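Local coordinates for protein Nrps/pks (Streptomyces albus, PDB 4OPF) that is a ketosynthase domain of the hybrid NRPS/PKS OzmH that probably handles acyl chains in oxazolomycin biosynthesis, at residues Ile252-Asp257 against Thr401-Val406; Thr158-Ala163 against Val393-Asp398; Gly13-Phe18 against Leu85-Phe90; Val109-Arg114 against Val183-Thr188; Arg29-Gly34 against Gly325-Asn330. One frame throughout, in Å; residues are numbered along the deposited sequence.

Contact 1: residues Ile252-Asp257 against Thr401-Val406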
# COMPACT_ATOMS: atom_id res chain seq x y z
N ILE A 252 -9.01 0.49 -12.19
CA ILE A 252 -8.81 1.46 -11.12
C ILE A 252 -7.43 2.08 -11.26
O ILE A 252 -6.49 1.37 -11.63
CB ILE A 252 -9.07 0.87 -9.74
CG1 ILE A 252 -8.76 1.92 -8.70
CG2 ILE A 252 -8.23 -0.37 -9.52
CD1 ILE A 252 -9.40 1.64 -7.41
N ALA A 253 -7.33 3.40 -11.05
CA ALA A 253 -6.08 4.09 -11.15
C ALA A 253 -5.94 5.07 -10.01
O ALA A 253 -6.95 5.54 -9.49
CB ALA A 253 -6.00 4.85 -12.44
N VAL A 254 -4.69 5.35 -9.64
CA VAL A 254 -4.34 6.26 -8.56
C VAL A 254 -3.22 7.13 -9.07
O VAL A 254 -2.32 6.65 -9.72
CB VAL A 254 -3.91 5.49 -7.33
CG1 VAL A 254 -3.36 6.42 -6.23
CG2 VAL A 254 -5.08 4.71 -6.79
N ASN A 255 -3.21 8.39 -8.71
CA ASN A 255 -2.05 9.24 -9.02
C ASN A 255 -1.97 10.32 -7.94
O ASN A 255 -2.64 10.23 -6.89
CB ASN A 255 -2.10 9.80 -10.47
CG ASN A 255 -3.15 10.92 -10.67
OD1 ASN A 255 -3.72 11.43 -9.72
ND2 ASN A 255 -3.35 11.32 -11.90
N ASN A 256 -1.10 11.28 -8.15
CA ASN A 256 -0.87 12.34 -7.19
C ASN A 256 -0.85 13.67 -7.93
O ASN A 256 -0.28 13.78 -9.01
CB ASN A 256 0.49 12.19 -6.51
CG ASN A 256 0.57 12.96 -5.23
OD1 ASN A 256 1.06 14.07 -5.21
ND2 ASN A 256 0.08 12.38 -4.16
N ASP A 257 -1.37 14.71 -7.28
CA ASP A 257 -1.31 16.05 -7.82
C ASP A 257 0.11 16.58 -8.01
O ASP A 257 0.34 17.56 -8.73
CB ASP A 257 -1.99 17.01 -6.86
CG ASP A 257 -3.47 16.89 -6.87
OD1 ASP A 257 -4.03 16.38 -7.86
OD2 ASP A 257 -4.08 17.32 -5.84
N THR A 401 -3.67 12.96 -3.32
CA THR A 401 -3.99 11.64 -3.92
C THR A 401 -5.33 11.65 -4.68
O THR A 401 -6.33 12.04 -4.12
CB THR A 401 -4.05 10.54 -2.85
OG1 THR A 401 -2.74 10.34 -2.26
CG2 THR A 401 -4.42 9.21 -3.44
N ASN A 402 -5.36 11.19 -5.93
CA ASN A 402 -6.55 10.98 -6.65
C ASN A 402 -6.71 9.54 -7.04
O ASN A 402 -5.72 8.83 -7.35
CB ASN A 402 -6.52 11.77 -7.95
CG ASN A 402 -6.15 13.20 -7.75
OD1 ASN A 402 -6.85 13.93 -7.07
ND2 ASN A 402 -5.05 13.62 -8.32
N ALA A 403 -7.97 9.10 -7.10
CA ALA A 403 -8.28 7.76 -7.49
C ALA A 403 -9.57 7.73 -8.28
O ALA A 403 -10.46 8.54 -8.01
CB ALA A 403 -8.41 6.91 -6.25
N HIS A 404 -9.68 6.76 -9.19
CA HIS A 404 -10.87 6.63 -10.01
C HIS A 404 -11.04 5.18 -10.40
O HIS A 404 -10.10 4.52 -10.81
CB HIS A 404 -10.72 7.51 -11.26
CG HIS A 404 -11.94 7.64 -12.12
ND1 HIS A 404 -12.99 8.49 -11.82
CD2 HIS A 404 -12.24 7.10 -13.33
CE1 HIS A 404 -13.90 8.41 -12.77
NE2 HIS A 404 -13.46 7.61 -13.72
N ALA A 405 -12.26 4.67 -10.24
CA ALA A 405 -12.54 3.27 -10.52
C ALA A 405 -13.71 3.18 -11.49
O ALA A 405 -14.66 3.97 -11.39
CB ALA A 405 -12.88 2.55 -9.23
N VAL A 406 -13.64 2.18 -12.37
CA VAL A 406 -14.68 1.87 -13.35
C VAL A 406 -15.23 0.48 -13.05
O VAL A 406 -14.49 -0.48 -12.96
CB VAL A 406 -14.10 1.91 -14.78
CG1 VAL A 406 -15.16 1.56 -15.81
CG2 VAL A 406 -13.58 3.30 -15.08
O HOH W 1 -1.09 9.57 -4.58

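Contact 2: residues Thr158-Ala163 against Val393-Asp398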
# COMPACT_ATOMS: atom_id res chain seq x y z
N THR A 158 -5.08 7.97 3.06
CA THR A 158 -4.93 9.07 2.10
C THR A 158 -6.23 9.84 2.13
O THR A 158 -6.74 10.29 1.11
CB THR A 158 -4.65 8.57 0.66
OG1 THR A 158 -5.63 7.61 0.27
CG2 THR A 158 -3.28 7.92 0.51
N ALA A 159 -6.75 10.01 3.35
CA ALA A 159 -7.97 10.79 3.61
C ALA A 159 -9.13 10.21 2.84
O ALA A 159 -9.35 8.97 2.90
CB ALA A 159 -7.74 12.28 3.34
N CYS A 160 -9.85 11.03 2.06
CA CYS A 160 -11.11 10.57 1.47
C CYS A 160 -10.91 9.52 0.40
O CYS A 160 -11.82 8.73 0.10
CB CYS A 160 -11.92 11.75 0.92
SG CYS A 160 -11.13 12.59 -0.48
N SER A 161 -9.71 9.47 -0.18
CA SER A 161 -9.41 8.46 -1.20
C SER A 161 -8.88 7.13 -0.63
O SER A 161 -8.65 6.21 -1.38
CB SER A 161 -8.44 9.00 -2.23
OG SER A 161 -7.25 9.38 -1.58
N SER A 162 -8.81 6.99 0.68
CA SER A 162 -8.15 5.83 1.32
C SER A 162 -8.73 4.50 0.84
O SER A 162 -7.97 3.59 0.52
CB SER A 162 -8.29 5.88 2.81
OG SER A 162 -7.64 7.02 3.34
N ALA A 163 -10.04 4.38 0.80
CA ALA A 163 -10.65 3.10 0.40
C ALA A 163 -10.45 2.74 -1.07
O ALA A 163 -10.32 1.55 -1.40
CB ALA A 163 -12.14 3.07 0.74
N VAL A 393 -16.38 5.91 -10.16
CA VAL A 393 -16.31 6.50 -8.84
C VAL A 393 -15.00 7.22 -8.71
O VAL A 393 -13.97 6.69 -9.01
CB VAL A 393 -16.38 5.46 -7.74
CG1 VAL A 393 -16.48 6.15 -6.37
CG2 VAL A 393 -17.61 4.60 -7.87
N SER A 394 -15.04 8.45 -8.23
CA SER A 394 -13.89 9.27 -8.07
C SER A 394 -13.68 9.63 -6.64
O SER A 394 -14.63 9.90 -5.92
CB SER A 394 -14.09 10.57 -8.80
OG SER A 394 -14.04 10.34 -10.20
N SER A 395 -12.42 9.75 -6.26
CA SER A 395 -12.08 10.37 -5.00
C SER A 395 -10.79 11.14 -5.11
O SER A 395 -9.76 10.55 -5.38
CB SER A 395 -11.95 9.25 -3.95
OG SER A 395 -11.79 9.83 -2.68
N PHE A 396 -10.83 12.46 -4.92
CA PHE A 396 -9.72 13.34 -5.13
C PHE A 396 -9.51 14.04 -3.79
O PHE A 396 -10.31 14.85 -3.38
CB PHE A 396 -10.02 14.37 -6.17
CG PHE A 396 -10.51 13.85 -7.50
CD1 PHE A 396 -10.13 12.63 -8.01
CD2 PHE A 396 -11.33 14.63 -8.25
CE1 PHE A 396 -10.55 12.21 -9.25
CE2 PHE A 396 -11.77 14.23 -9.47
CZ PHE A 396 -11.40 13.02 -9.99
N ALA A 397 -8.46 13.66 -3.08
CA ALA A 397 -8.23 14.10 -1.71
C ALA A 397 -7.39 15.34 -1.68
O ALA A 397 -6.49 15.50 -2.47
CB ALA A 397 -7.55 12.99 -0.95
N ASP A 398 -7.66 16.22 -0.72
CA ASP A 398 -6.83 17.41 -0.47
C ASP A 398 -5.33 17.14 -0.32
O ASP A 398 -4.52 17.87 -0.92
CB ASP A 398 -7.36 18.18 0.77
CG ASP A 398 -8.54 19.10 0.42
OD1 ASP A 398 -8.79 19.36 -0.79
OD2 ASP A 398 -9.22 19.55 1.38

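Contact 3: residues Gly13-Phe18 against Leu85-Phe90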
# COMPACT_ATOMS: atom_id res chain seq x y z
N GLY A 13 -18.92 -10.34 -2.43
CA GLY A 13 -19.65 -10.14 -1.22
C GLY A 13 -19.42 -8.76 -0.68
O GLY A 13 -18.38 -8.15 -0.96
N MSE A 14 -20.39 -8.24 0.07
CA MSE A 14 -20.26 -6.91 0.60
C MSE A 14 -21.14 -6.70 1.77
O MSE A 14 -22.19 -7.31 1.88
CB MSE A 14 -20.61 -5.88 -0.47
CG MSE A 14 -22.01 -6.12 -1.05
SE MSE A 14 -22.36 -4.94 -2.66
CE MSE A 14 -21.00 -3.72 -2.39
N SER A 15 -20.73 -5.79 2.61
CA SER A 15 -21.48 -5.36 3.76
C SER A 15 -21.10 -3.95 4.06
O SER A 15 -20.05 -3.45 3.64
CB SER A 15 -21.12 -6.18 4.98
OG SER A 15 -22.12 -5.94 5.99
N GLY A 16 -21.94 -3.28 4.81
CA GLY A 16 -21.63 -1.93 5.27
C GLY A 16 -22.68 -1.30 6.16
O GLY A 16 -23.74 -1.86 6.35
N ARG A 17 -22.34 -0.14 6.72
CA ARG A 17 -23.17 0.54 7.68
C ARG A 17 -22.88 2.01 7.54
O ARG A 17 -21.74 2.39 7.56
CB ARG A 17 -22.75 0.05 9.08
CG ARG A 17 -23.74 0.32 10.12
CD ARG A 17 -23.40 -0.25 11.50
NE ARG A 17 -22.85 -1.61 11.43
CZ ARG A 17 -22.57 -2.37 12.52
NH1 ARG A 17 -22.07 -3.59 12.37
NH2 ARG A 17 -22.83 -1.91 13.76
N PHE A 18 -23.92 2.84 7.40
CA PHE A 18 -23.75 4.28 7.18
C PHE A 18 -24.84 5.03 7.93
O PHE A 18 -25.79 4.42 8.39
CB PHE A 18 -23.84 4.57 5.67
CG PHE A 18 -22.77 3.90 4.87
CD1 PHE A 18 -21.49 4.38 4.90
CD2 PHE A 18 -23.03 2.76 4.16
CE1 PHE A 18 -20.46 3.74 4.22
CE2 PHE A 18 -22.03 2.11 3.47
CZ PHE A 18 -20.72 2.60 3.50
N LEU A 85 -14.30 -5.89 12.30
CA LEU A 85 -14.46 -7.33 12.53
C LEU A 85 -15.91 -7.80 12.24
O LEU A 85 -16.12 -8.80 11.54
CB LEU A 85 -14.09 -7.70 13.98
CG LEU A 85 -12.58 -7.73 14.24
CD1 LEU A 85 -12.30 -7.78 15.73
CD2 LEU A 85 -11.98 -8.97 13.60
N GLU A 86 -16.88 -7.06 12.75
CA GLU A 86 -18.29 -7.37 12.48
C GLU A 86 -18.59 -7.27 11.02
O GLU A 86 -19.21 -8.17 10.45
CB GLU A 86 -19.29 -6.41 13.16
CG GLU A 86 -19.47 -6.58 14.61
CD GLU A 86 -20.64 -5.76 15.19
OE1 GLU A 86 -21.37 -5.02 14.47
OE2 GLU A 86 -20.83 -5.87 16.43
N GLU A 87 -18.24 -6.15 10.43
CA GLU A 87 -18.62 -5.97 9.03
C GLU A 87 -17.90 -6.92 8.09
O GLU A 87 -18.45 -7.27 7.06
CB GLU A 87 -18.38 -4.56 8.57
CG GLU A 87 -19.35 -3.61 9.21
CD GLU A 87 -20.81 -3.90 8.82
OE1 GLU A 87 -21.15 -4.29 7.65
OE2 GLU A 87 -21.63 -3.73 9.72
N THR A 88 -16.67 -7.31 8.41
CA THR A 88 -15.98 -8.30 7.58
C THR A 88 -16.71 -9.63 7.71
O THR A 88 -16.95 -10.29 6.70
CB THR A 88 -14.50 -8.41 7.94
OG1 THR A 88 -13.89 -7.13 7.75
CG2 THR A 88 -13.82 -9.51 7.12
N LEU A 89 -17.07 -10.03 8.93
CA LEU A 89 -17.88 -11.21 9.11
C LEU A 89 -19.16 -11.13 8.26
O LEU A 89 -19.51 -12.11 7.60
CB LEU A 89 -18.23 -11.45 10.56
CG LEU A 89 -19.17 -12.62 10.82
CD1 LEU A 89 -18.58 -13.97 10.39
CD2 LEU A 89 -19.52 -12.61 12.28
N PHE A 90 -19.83 -9.99 8.27
CA PHE A 90 -21.05 -9.86 7.52
C PHE A 90 -20.82 -9.89 6.01
O PHE A 90 -21.67 -10.36 5.25
CB PHE A 90 -21.83 -8.59 7.90
CG PHE A 90 -22.28 -8.52 9.35
CD1 PHE A 90 -22.40 -9.64 10.14
CD2 PHE A 90 -22.55 -7.30 9.92
CE1 PHE A 90 -22.79 -9.55 11.48
CE2 PHE A 90 -22.95 -7.20 11.27
CZ PHE A 90 -23.07 -8.32 12.03
O HOH W 2 -21.79 -2.89 16.35

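Contact 4: residues Val109-Arg114 against Val183-Thr188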
# COMPACT_ATOMS: atom_id res chain seq x y z
N VAL A 109 -5.81 -8.34 2.83
CA VAL A 109 -6.65 -7.42 3.54
C VAL A 109 -6.10 -6.01 3.31
O VAL A 109 -4.95 -5.72 3.60
CB VAL A 109 -6.63 -7.72 5.02
CG1 VAL A 109 -7.43 -6.71 5.84
CG2 VAL A 109 -7.16 -9.11 5.27
N TYR A 110 -6.94 -5.13 2.80
CA TYR A 110 -6.55 -3.78 2.44
C TYR A 110 -7.56 -2.83 3.01
O TYR A 110 -8.73 -2.85 2.60
CB TYR A 110 -6.50 -3.65 0.90
CG TYR A 110 -5.55 -4.66 0.29
CD1 TYR A 110 -4.19 -4.42 0.20
CD2 TYR A 110 -5.99 -5.91 -0.04
CE1 TYR A 110 -3.32 -5.38 -0.33
CE2 TYR A 110 -5.14 -6.86 -0.57
CZ TYR A 110 -3.80 -6.59 -0.70
OH TYR A 110 -2.97 -7.57 -1.21
N VAL A 111 -7.14 -2.03 3.99
CA VAL A 111 -8.07 -1.18 4.70
C VAL A 111 -7.76 0.27 4.54
O VAL A 111 -6.61 0.67 4.69
CB VAL A 111 -8.03 -1.47 6.22
CG1 VAL A 111 -8.92 -0.55 7.04
CG2 VAL A 111 -8.43 -2.91 6.46
N GLY A 112 -8.77 1.07 4.23
CA GLY A 112 -8.62 2.51 4.24
C GLY A 112 -9.16 3.03 5.55
O GLY A 112 -10.30 2.84 5.89
N GLY A 113 -8.32 3.70 6.31
CA GLY A 113 -8.73 4.13 7.60
C GLY A 113 -7.60 4.78 8.36
O GLY A 113 -6.43 4.64 8.03
N ARG A 114 -7.99 5.56 9.36
CA ARG A 114 -7.04 6.34 10.13
C ARG A 114 -6.93 5.71 11.49
O ARG A 114 -7.89 5.62 12.22
CB ARG A 114 -7.54 7.80 10.27
CG ARG A 114 -6.61 8.69 11.12
CD ARG A 114 -6.83 10.19 10.87
NE ARG A 114 -6.47 10.55 9.47
CZ ARG A 114 -7.33 10.83 8.47
NH1 ARG A 114 -8.66 10.79 8.65
NH2 ARG A 114 -6.85 11.13 7.25
N VAL A 183 -9.97 -8.77 0.79
CA VAL A 183 -10.92 -8.02 1.53
C VAL A 183 -10.49 -6.55 1.40
O VAL A 183 -9.32 -6.22 1.66
CB VAL A 183 -10.86 -8.40 3.02
CG1 VAL A 183 -11.68 -7.47 3.85
CG2 VAL A 183 -11.29 -9.83 3.25
N VAL A 184 -11.41 -5.68 1.03
CA VAL A 184 -11.14 -4.25 0.93
C VAL A 184 -12.18 -3.55 1.78
O VAL A 184 -13.36 -3.81 1.67
CB VAL A 184 -11.28 -3.80 -0.53
CG1 VAL A 184 -11.18 -2.29 -0.70
CG2 VAL A 184 -10.18 -4.41 -1.33
N ALA A 185 -11.75 -2.63 2.64
CA ALA A 185 -12.65 -1.97 3.53
C ALA A 185 -12.28 -0.51 3.65
O ALA A 185 -11.14 -0.13 3.44
CB ALA A 185 -12.56 -2.56 4.93
N GLY A 186 -13.24 0.25 4.11
CA GLY A 186 -13.01 1.62 4.55
C GLY A 186 -13.78 1.80 5.82
O GLY A 186 -14.88 1.28 5.96
N VAL A 187 -13.23 2.58 6.75
CA VAL A 187 -13.87 2.78 8.03
C VAL A 187 -13.54 4.18 8.57
O VAL A 187 -12.41 4.66 8.45
CB VAL A 187 -13.44 1.70 9.07
CG1 VAL A 187 -11.96 1.81 9.43
CG2 VAL A 187 -14.26 1.78 10.33
N THR A 188 -14.55 4.82 9.16
CA THR A 188 -14.35 6.03 9.96
C THR A 188 -15.34 6.06 11.07
O THR A 188 -16.52 5.92 10.84
CB THR A 188 -14.61 7.32 9.16
OG1 THR A 188 -13.64 7.45 8.13
CG2 THR A 188 -14.54 8.57 10.06
O HOH W 3 -10.75 6.03 9.91

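Contact 5: residues Arg29-Gly34 against Gly325-Asn330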
# COMPACT_ATOMS: atom_id res chain seq x y z
N ARG A 29 -32.38 1.52 0.40
CA ARG A 29 -33.62 2.27 0.61
C ARG A 29 -33.35 3.76 0.79
O ARG A 29 -34.04 4.58 0.18
CB ARG A 29 -34.45 1.73 1.79
CG ARG A 29 -35.18 0.43 1.43
CD ARG A 29 -36.16 -0.08 2.47
NE ARG A 29 -35.60 -0.20 3.82
CZ ARG A 29 -34.96 -1.29 4.30
NH1 ARG A 29 -34.50 -1.29 5.56
NH2 ARG A 29 -34.76 -2.38 3.54
N LEU A 30 -32.37 4.11 1.62
CA LEU A 30 -32.03 5.49 1.83
C LEU A 30 -31.71 6.18 0.48
O LEU A 30 -32.24 7.28 0.18
CB LEU A 30 -30.83 5.61 2.77
CG LEU A 30 -30.31 7.02 3.06
CD1 LEU A 30 -31.05 7.63 4.21
CD2 LEU A 30 -28.87 7.06 3.41
N LEU A 31 -30.84 5.56 -0.31
CA LEU A 31 -30.36 6.20 -1.52
C LEU A 31 -31.42 6.22 -2.61
O LEU A 31 -31.57 7.24 -3.31
CB LEU A 31 -29.18 5.47 -2.07
CG LEU A 31 -27.96 5.51 -1.14
CD1 LEU A 31 -26.87 4.73 -1.77
CD2 LEU A 31 -27.48 6.88 -0.73
N SER A 32 -32.13 5.12 -2.78
CA SER A 32 -33.08 5.04 -3.84
C SER A 32 -34.30 5.93 -3.57
O SER A 32 -34.86 6.43 -4.51
CB SER A 32 -33.50 3.61 -4.07
OG SER A 32 -34.25 3.19 -2.97
N GLU A 33 -34.67 6.14 -2.31
CA GLU A 33 -35.77 7.06 -1.97
C GLU A 33 -35.35 8.52 -1.99
O GLU A 33 -36.18 9.44 -1.97
CB GLU A 33 -36.35 6.72 -0.60
CG GLU A 33 -36.97 5.36 -0.70
CD GLU A 33 -37.46 4.78 0.60
OE1 GLU A 33 -37.49 5.48 1.65
OE2 GLU A 33 -37.82 3.59 0.53
N GLY A 34 -34.05 8.74 -2.05
CA GLY A 34 -33.50 10.08 -2.05
C GLY A 34 -33.55 10.71 -0.68
O GLY A 34 -33.67 11.95 -0.58
N GLY A 325 -23.67 11.96 -9.82
CA GLY A 325 -24.18 11.93 -8.49
C GLY A 325 -23.14 12.01 -7.36
O GLY A 325 -21.92 12.19 -7.58
N SER A 326 -23.67 11.95 -6.14
CA SER A 326 -22.88 11.92 -4.92
C SER A 326 -23.69 11.42 -3.75
O SER A 326 -24.81 11.92 -3.55
CB SER A 326 -22.43 13.37 -4.61
OG SER A 326 -21.74 13.40 -3.36
N VAL A 327 -23.08 10.63 -2.85
CA VAL A 327 -23.73 10.19 -1.62
C VAL A 327 -23.67 11.23 -0.54
O VAL A 327 -24.32 11.07 0.50
CB VAL A 327 -23.12 8.92 -0.96
CG1 VAL A 327 -23.35 7.75 -1.82
CG2 VAL A 327 -21.62 9.02 -0.76
N LYS A 328 -22.81 12.21 -0.71
CA LYS A 328 -22.55 13.11 0.42
C LYS A 328 -23.77 13.90 0.93
O LYS A 328 -23.93 14.09 2.12
CB LYS A 328 -21.43 14.07 0.11
CG LYS A 328 -20.11 13.34 -0.08
CD LYS A 328 -18.98 14.33 -0.21
CE LYS A 328 -17.73 13.60 -0.69
NZ LYS A 328 -16.67 14.64 -0.83
N PRO A 329 -24.66 14.36 0.03
CA PRO A 329 -25.87 15.00 0.56
C PRO A 329 -26.76 14.01 1.33
O PRO A 329 -27.53 14.44 2.17
CB PRO A 329 -26.58 15.49 -0.69
CG PRO A 329 -25.49 15.62 -1.71
CD PRO A 329 -24.62 14.42 -1.43
N ASN A 330 -26.64 12.70 1.09
CA ASN A 330 -27.43 11.72 1.79
C ASN A 330 -26.83 11.34 3.16
O ASN A 330 -27.57 11.11 4.10
CB ASN A 330 -27.52 10.42 1.00
CG ASN A 330 -28.06 10.61 -0.42
OD1 ASN A 330 -27.33 11.03 -1.35
ND2 ASN A 330 -29.30 10.24 -0.62
O HOH W 4 -29.92 9.39 -3.43

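Contact 1: residues Ile252-Asp257 against Thr401-Val406
Asn402 ND2 is gripped by two oxygens of the facing segment. It donates to Asn255 OD1 at 2.9 Å and to Asp257 OD1 at 3.0 Å. Both lie in the Asn402 amide plane. Asn255 accepts in its own carbonyl plane, the two amides 74° apart, while Asp257 OD1 is met from above its carboxylate. An alanine at Asn402 would probably leave both oxygens without this donor and set the Asp257 carboxylate free to turn.

The segments are neighbouring antiparallel strands in the C-terminal half of a thiolase-like fold. Backbone bonds join Ala253 with His404 and Asn255 with Asn402. The closely packed part of one face carries Ile252, Val254, Ala403 and Ala405. There Ile252 CD1 lies 4.0 Å from Ala405 CB, and Val254 CG2 as far from Ala403 CB. Helix 162-175 covers this face.

The looser end is at Asn256 and Thr401. Asn256 ND2 stays 4.0 Å from Thr401 OG1. A water bridges them: it donates to Asn255 O at 2.9 Å, accepts from Asn256 ND2 at 3.1 Å and lies 2.9 Å from Thr401 OG1. Asn256 OD1 takes the backbone N of Gly258, and Gly151 of the second subunit packs on Asn256.

Contact 2: residues Thr158-Ala163 against Val393-Asp398
Thr158 O faces the methyl of Ala397, with 3.5 Å between the oxygen and CB. Phe396 O, a second flat peptide group, lies 3.8 Å from Cys160 SG. The Phe396 side chain leaves the backbone away from 158-163 and packs on Asn402. Two further carbonyls are bonded within the loop 158-163 itself. Ser161 OG donates to Thr158 O, tilted 28° from that carbonyl plane. Ala159 O takes two donors, Ser162 N and Ser162 OG.

Cys160 and Ala397 carry the apolar part. Cys160 SG stands between its own backbone N and carbonyl carbon (chi1 66°). This sets the sulfur against Ala397, 3.5 Å from CA and 3.6 Å from CB. Ser161 OG lies 3.7 Å from the same methyl.

Ser395 works alongside. Its OG is anti to its backbone N (chi1 -172°) and comes within 3.0 Å of Cys160 O, a weak hydrogen bond. Glu338 OE2 is a second possible acceptor for that proton. The OG also lies close to Ser161 CA, at 3.1 Å.

Residues 158-163 hold the Thr-Ala-Cys-Ser-Ser sequence that in ketosynthases carries the nucleophilic cysteine at the start of a buried helix. This is consistent with Cys160 being that cysteine. His333 touches it, and Asn295, which binds Phe396 N, appears to take the place of a histidine usual in the family. The sulfur thus rests against Ala397, while Ser395 OG leans weakly on the Cys160 carbonyl and may steady the backbone that carries the probable nucleophile.

Contact 3: residues Gly13-Phe18 against Leu85-Phe90
Arg17 reaches from the end of strand 9-17 to two glutamates of helix 79-95. Its CB lies 4.0 Å from Glu87 OE2. The chain then runs extended through CG and CD, with CG anti to the backbone N (chi1 -162°), and bends at chi3. NE donates to Glu87 OE2 at 3.0 Å. NH1 donates to the same oxygen at 2.7 Å, so one carboxylate atom is held side-on by two nitrogens. NH1 also reaches Glu86 OE1 at 2.6 Å, with an almost straight bond of 174°. NH2 gives to a water at 3.0 Å, which donates in turn to Glu86 OE1. Arg17, Glu86 and Glu87 form a salt-bridge network round the guanidinium edge.

Strand 13-17 belongs to the N-terminal half of the thiolase-like fold, and helix 79-95 lies in the outer layer against its sheet. A leucine in place of Arg17 would probably leave Glu87 OE2 without these two donors and Glu86 without one of its positive partners.

Ser15 OG donates to the other Glu87 oxygen, OE1, at 2.5 Å, nearly along the C-O axis. The same hydroxyl sits 3.3 Å from Phe90 CB. Arg428 makes a second salt bridge to Glu86 OE1, and Arg423 forms a cation-pi contact with Phe90.

Contact 4: residues Val109-Arg114 against Val183-Thr188
Val109 and Val183 pair side by side in the apolar centre, with Val109 CG2 4.4 Å from Val183 CB. Val111 and Ala185 repeat this further along, again 4.4 Å apart from CG2 to CB. These four side chains share one sheet face. Helices 79-95 and 138-147 cover it. Tyr110 and Val184 share the other face, where Tyr110 CB lies 4.4 Å from Val184 CG2. Helix 162-175 packs there.

Between the faces runs the backbone pairing of two parallel strands in the N-terminal half of the thiolase-like fold. Tyr110 is bonded at both N and O, to Val183 O and Ala185 N. Gly112 N donates to Ala185 O at 2.8 Å, and Gly112 O takes Val187 N. Gly112 and Gly186 come together at 4.5 Å from CA to CA. A CB on Gly113 would fall 3.1 Å from Val187 CG1, so glycine fits this spot.

Beyond Gly113 a water bridges the two chains. It accepts from Arg114 N at 2.9 Å and donates to Val187 O at 2.6 Å. Arg114 NH2 makes a salt bridge to Asp157 OD1. Main-chain bonds and apolar side chains on both faces thus hold the pairing, with Gly112, Gly113 and Gly186 where the chains run close.

Contact 5: residues Arg29-Gly34 against Gly325-Asn330
Leu31 carries the apolar part, lying with CD2 over the flat amide of Asn330. The methyl is 3.8 Å from Asn330 CG and about as far from Asn330 ND2. The Leu31 and Asn330 side chains cross at about a right angle. Leu31 CD2 also approaches Val327 CG1, at 4.4 Å. Leu30 adds a lighter touch, with CD2 4.3 Å from Asn330 CB. Lys345 of helix 338-352 packs on both Leu31 and Val327.

This contact joins the end of helix 24-33 to the start of the short helix 328-331. The first helix closes in a Schellman motif. Gly34 is its C-prime residue with positive phi, Gly34 N reaches back to Leu31 O at 3.2 Å, and Arg35 N pairs with Leu30 O. The second helix is entered from a capped turn. There Ser326 OG accepts from Lys328 N at 3.1 Å. Lys328 begins a Lys-Pro-Asn-Ile-Gly-His sequence. From Asn330 on it matches the family's Asn-x-Gly-His motif, whose histidine is probably His333 beside Cys160.

Polar ties between the segments run through a water. It accepts from Asn330 ND2 at 3.0 Å and lies 2.7 Å from Leu31 O. Asn330 ND2 also bonds to Arg35 O, just beyond Gly34, which ties the amide to the chain that leaves the first helix. The segments themselves share no direct hydrogen bond. Backbone bonds between Asn330 and Ala37 continue the link to that chain. Lys328 NZ turns the other way, to the carbonyls of Asn295 and Ala296.

Contact 2 holds Cys160, the probable nucleophile, and touches two others. It meets contact 1 where His404 ND1 lies 2.7 Å from Ser394 OG, a probable hydrogen bond, and where Thr401 CG2 lies 3.4 Å from Ser161 OG. It meets contact 4 where Ser162 CB lies 3.7 Å from Gly112 CA. Helix 162-175, which starts in contact 2, packs on the strands of both contacts 1 and 4, as the middle layer of a thiolase-like fold does. Contact 3 sits beside contact 4, with centres 11 Å apart, but 24 Å from the centre of contact 1. Contact 5 comes within about 6 Å, nearest atoms, of contacts 2 and 3.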